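Local atomic coordinates of geranylgeranyl pyrophosphate synthase (Corynebacterium glutamicum, PDB entry 3LMD), a protein that probably catalyses chain elongation of isoprenyl diphosphates in isoprenoid biosynthesis, as a metal-dependent member of the FPP/GGPP synthase family. Residues A[26-36]-A[335-346]. Sequence-based numbering, arbitrary orientation.
Sequences ASQVEFGDPEL and TVKEALRNLATF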
# COMPACT_ATOMS: atom_id res chain seq x y z
N ALA A 26 8.19 -23.12 14.67
CA ALA A 26 8.57 -23.70 13.37
C ALA A 26 9.99 -23.32 12.92
O ALA A 26 10.73 -24.16 12.39
CB ALA A 26 7.55 -23.30 12.30
N SER A 27 10.37 -22.07 13.12
CA SER A 27 11.72 -21.58 12.80
C SER A 27 12.81 -22.30 13.60
O SER A 27 13.96 -22.36 13.17
CB SER A 27 11.80 -20.07 13.06
OG SER A 27 10.66 -19.41 12.55
N GLN A 28 12.45 -22.85 14.76
CA GLN A 28 13.42 -23.41 15.69
C GLN A 28 13.33 -24.93 15.84
O GLN A 28 13.75 -25.49 16.86
CB GLN A 28 13.31 -22.73 17.05
CG GLN A 28 13.92 -21.33 17.07
CD GLN A 28 13.04 -20.32 17.79
OE1 GLN A 28 12.07 -20.69 18.46
NE2 GLN A 28 13.37 -19.05 17.64
N VAL A 29 12.79 -25.60 14.83
CA VAL A 29 12.86 -27.05 14.75
C VAL A 29 14.20 -27.41 14.08
O VAL A 29 14.40 -27.12 12.90
CB VAL A 29 11.67 -27.65 13.96
CG1 VAL A 29 11.70 -29.17 13.99
CG2 VAL A 29 10.34 -27.12 14.52
N GLU A 30 15.12 -28.00 14.84
CA GLU A 30 16.49 -28.23 14.35
C GLU A 30 16.54 -29.15 13.13
O GLU A 30 15.95 -30.23 13.15
CB GLU A 30 17.36 -28.82 15.47
CG GLU A 30 17.53 -27.89 16.66
CD GLU A 30 18.10 -28.60 17.87
OE1 GLU A 30 18.90 -29.54 17.68
OE2 GLU A 30 17.76 -28.21 19.02
N PHE A 31 17.23 -28.71 12.08
CA PHE A 31 17.46 -29.60 10.94
C PHE A 31 18.45 -30.67 11.38
O PHE A 31 19.45 -30.38 12.05
CB PHE A 31 18.02 -28.86 9.70
CG PHE A 31 17.26 -27.60 9.31
CD1 PHE A 31 15.93 -27.42 9.67
CD2 PHE A 31 17.89 -26.61 8.56
CE1 PHE A 31 15.24 -26.26 9.31
CE2 PHE A 31 17.22 -25.46 8.19
CZ PHE A 31 15.89 -25.27 8.56
N GLY A 32 18.17 -31.92 11.02
CA GLY A 32 19.07 -33.01 11.32
C GLY A 32 20.24 -33.02 10.35
O GLY A 32 21.05 -33.95 10.36
N ASP A 33 20.33 -31.99 9.53
CA ASP A 33 21.40 -31.87 8.54
C ASP A 33 22.22 -30.62 8.85
O ASP A 33 21.75 -29.50 8.62
CB ASP A 33 20.80 -31.79 7.13
CG ASP A 33 21.85 -31.81 6.04
OD1 ASP A 33 21.50 -32.20 4.90
OD2 ASP A 33 23.00 -31.42 6.29
N PRO A 34 23.43 -30.82 9.39
CA PRO A 34 24.35 -29.75 9.79
C PRO A 34 24.77 -28.83 8.65
O PRO A 34 24.93 -27.63 8.88
CB PRO A 34 25.56 -30.52 10.34
CG PRO A 34 24.97 -31.80 10.83
CD PRO A 34 23.94 -32.14 9.80
N GLU A 35 24.97 -29.35 7.44
CA GLU A 35 25.29 -28.44 6.33
C GLU A 35 24.06 -27.65 5.89
O GLU A 35 24.15 -26.44 5.70
CB GLU A 35 25.89 -29.14 5.11
CG GLU A 35 27.24 -29.74 5.37
CD GLU A 35 27.10 -31.18 5.75
OE1 GLU A 35 27.46 -31.54 6.89
OE2 GLU A 35 26.58 -31.95 4.90
N LEU A 36 22.93 -28.32 5.73
CA LEU A 36 21.69 -27.61 5.45
C LEU A 36 21.62 -26.42 6.41
O LEU A 36 21.44 -25.28 5.98
CB LEU A 36 20.47 -28.51 5.65
CG LEU A 36 19.13 -27.83 5.29
CD1 LEU A 36 19.20 -27.30 3.85
CD2 LEU A 36 17.95 -28.77 5.48
N THR A 335 16.93 -34.23 2.68
CA THR A 335 16.88 -33.73 4.02
C THR A 335 16.07 -32.46 4.07
O THR A 335 15.51 -32.15 5.07
CB THR A 335 18.24 -33.42 4.60
OG1 THR A 335 18.94 -32.54 3.74
CG2 THR A 335 19.02 -34.64 4.80
N VAL A 336 16.05 -31.72 2.98
CA VAL A 336 15.24 -30.49 3.00
C VAL A 336 13.77 -30.89 2.98
O VAL A 336 12.96 -30.34 3.70
CB VAL A 336 15.57 -29.56 1.85
CG1 VAL A 336 14.62 -28.29 1.86
CG2 VAL A 336 17.01 -29.09 1.98
N LYS A 337 13.42 -31.87 2.15
CA LYS A 337 12.03 -32.36 2.17
C LYS A 337 11.60 -32.76 3.58
O LYS A 337 10.49 -32.43 4.02
CB LYS A 337 11.83 -33.52 1.20
CG LYS A 337 10.43 -34.14 1.21
CD LYS A 337 10.17 -34.96 -0.06
CE LYS A 337 9.28 -36.18 0.25
NZ LYS A 337 8.92 -36.89 -1.04
N GLU A 338 12.47 -33.49 4.28
CA GLU A 338 12.12 -33.98 5.61
C GLU A 338 12.09 -32.87 6.66
O GLU A 338 11.34 -32.95 7.63
CB GLU A 338 13.06 -35.12 6.06
CG GLU A 338 12.86 -36.45 5.27
CD GLU A 338 11.38 -36.86 5.11
OE1 GLU A 338 10.63 -36.94 6.12
OE2 GLU A 338 10.96 -37.11 3.96
N ALA A 339 12.92 -31.83 6.48
CA ALA A 339 12.88 -30.65 7.34
C ALA A 339 11.52 -29.92 7.18
O ALA A 339 10.93 -29.45 8.16
CB ALA A 339 14.04 -29.69 6.98
N LEU A 340 11.04 -29.84 5.95
CA LEU A 340 9.73 -29.25 5.71
C LEU A 340 8.67 -30.08 6.37
O LEU A 340 7.78 -29.54 7.02
CB LEU A 340 9.43 -29.07 4.23
CG LEU A 340 10.35 -28.05 3.55
CD1 LEU A 340 10.14 -28.11 2.08
CD2 LEU A 340 10.11 -26.61 4.10
N ARG A 341 8.75 -31.38 6.22
CA ARG A 341 7.80 -32.26 6.82
C ARG A 341 7.83 -32.12 8.33
O ARG A 341 6.81 -32.01 8.95
CB ARG A 341 8.05 -33.70 6.42
CG ARG A 341 6.90 -34.64 6.71
CD ARG A 341 7.26 -36.10 6.74
NE ARG A 341 7.95 -36.57 5.55
CZ ARG A 341 7.37 -36.86 4.41
NH1 ARG A 341 6.09 -36.71 4.27
NH2 ARG A 341 8.09 -37.28 3.40
N ASN A 342 9.01 -32.10 8.90
CA ASN A 342 9.15 -32.07 10.32
C ASN A 342 8.60 -30.81 10.92
O ASN A 342 8.09 -30.83 11.99
CB ASN A 342 10.59 -32.21 10.75
CG ASN A 342 11.16 -33.58 10.47
OD1 ASN A 342 12.36 -33.77 10.52
ND2 ASN A 342 10.32 -34.53 10.16
N LEU A 343 8.70 -29.71 10.23
CA LEU A 343 8.14 -28.53 10.80
C LEU A 343 6.63 -28.49 10.83
O LEU A 343 6.04 -27.93 11.71
CB LEU A 343 8.74 -27.30 10.22
CG LEU A 343 8.47 -26.87 8.82
CD1 LEU A 343 7.30 -26.05 8.86
CD2 LEU A 343 9.63 -26.07 8.38
N ALA A 344 6.02 -29.13 9.86
CA ALA A 344 4.60 -29.35 9.89
C ALA A 344 4.22 -30.30 10.99
O ALA A 344 3.39 -30.00 11.79
CB ALA A 344 4.12 -29.85 8.59
N THR A 345 4.89 -31.44 11.04
CA THR A 345 4.59 -32.49 11.98
C THR A 345 4.76 -32.03 13.40
O THR A 345 3.97 -32.29 14.26
CB THR A 345 5.48 -33.70 11.76
OG1 THR A 345 5.15 -34.30 10.52
CG2 THR A 345 5.22 -34.65 12.80
N PHE A 346 5.82 -31.31 13.63
CA PHE A 346 6.12 -30.83 14.97
C PHE A 346 5.00 -29.91 15.44
O PHE A 346 4.61 -29.92 16.61
CB PHE A 346 7.45 -30.07 14.97
CG PHE A 346 7.83 -29.52 16.31
CD1 PHE A 346 8.55 -30.29 17.22
CD2 PHE A 346 7.46 -28.23 16.67
CE1 PHE A 346 8.90 -29.78 18.48
CE2 PHE A 346 7.81 -27.71 17.93
CZ PHE A 346 8.52 -28.49 18.83
O HOH W 1 13.76 -30.64 11.13
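A26, near the N-terminus of the modelled chain, rests against L343 with its CB 4.4 Å from L343 CD1; a methyl is small enough to let the two backbones come close here, and F236 of helix 219-246 touches both residues. Farther on, V29 turns its branched side chain to helix 335-349, one methyl being enough to meet an aromatic ring. Its CG2 comes obliquely to the ring of F346, 4.2 Å from the centroid and off-centre, a CH-pi contact. With F346 CG anti to the backbone N (chi1 179°), the two side chains slide past each other in opposite directions. At E30 the link is polar and indirect: a water donates to E30 O and, weakly, to N342 OD1.

The connector thus runs along one flank of a C-terminal helix in the all-helical isoprenyl synthase fold, tying the chain's two ends together away from the metal-binding residues. F31 leans its CD1 on A339 CB at 4.0 Å; alanine leaves room for the bulky ring, which also packs on T37 and I40.

D33 does double duty. As N-cap of helix 34-55 it accepts from L36 N through OD2, a nearly straight bond arriving from above the carboxylate plane, and more weakly from E35 N. The other oxygen, OD1, offers its anti lone pair to T335 OG1 at 2.8 Å, threonine supplying a short hydroxyl donor at the start of helix 335-349. L36 then crosses V336 at about a right angle, CD1 to CG2 a tight 3.4 Å, while its other methyl, CD2, reaches A339 CB at 4.3 Å; branched apolar chains suit this buried side.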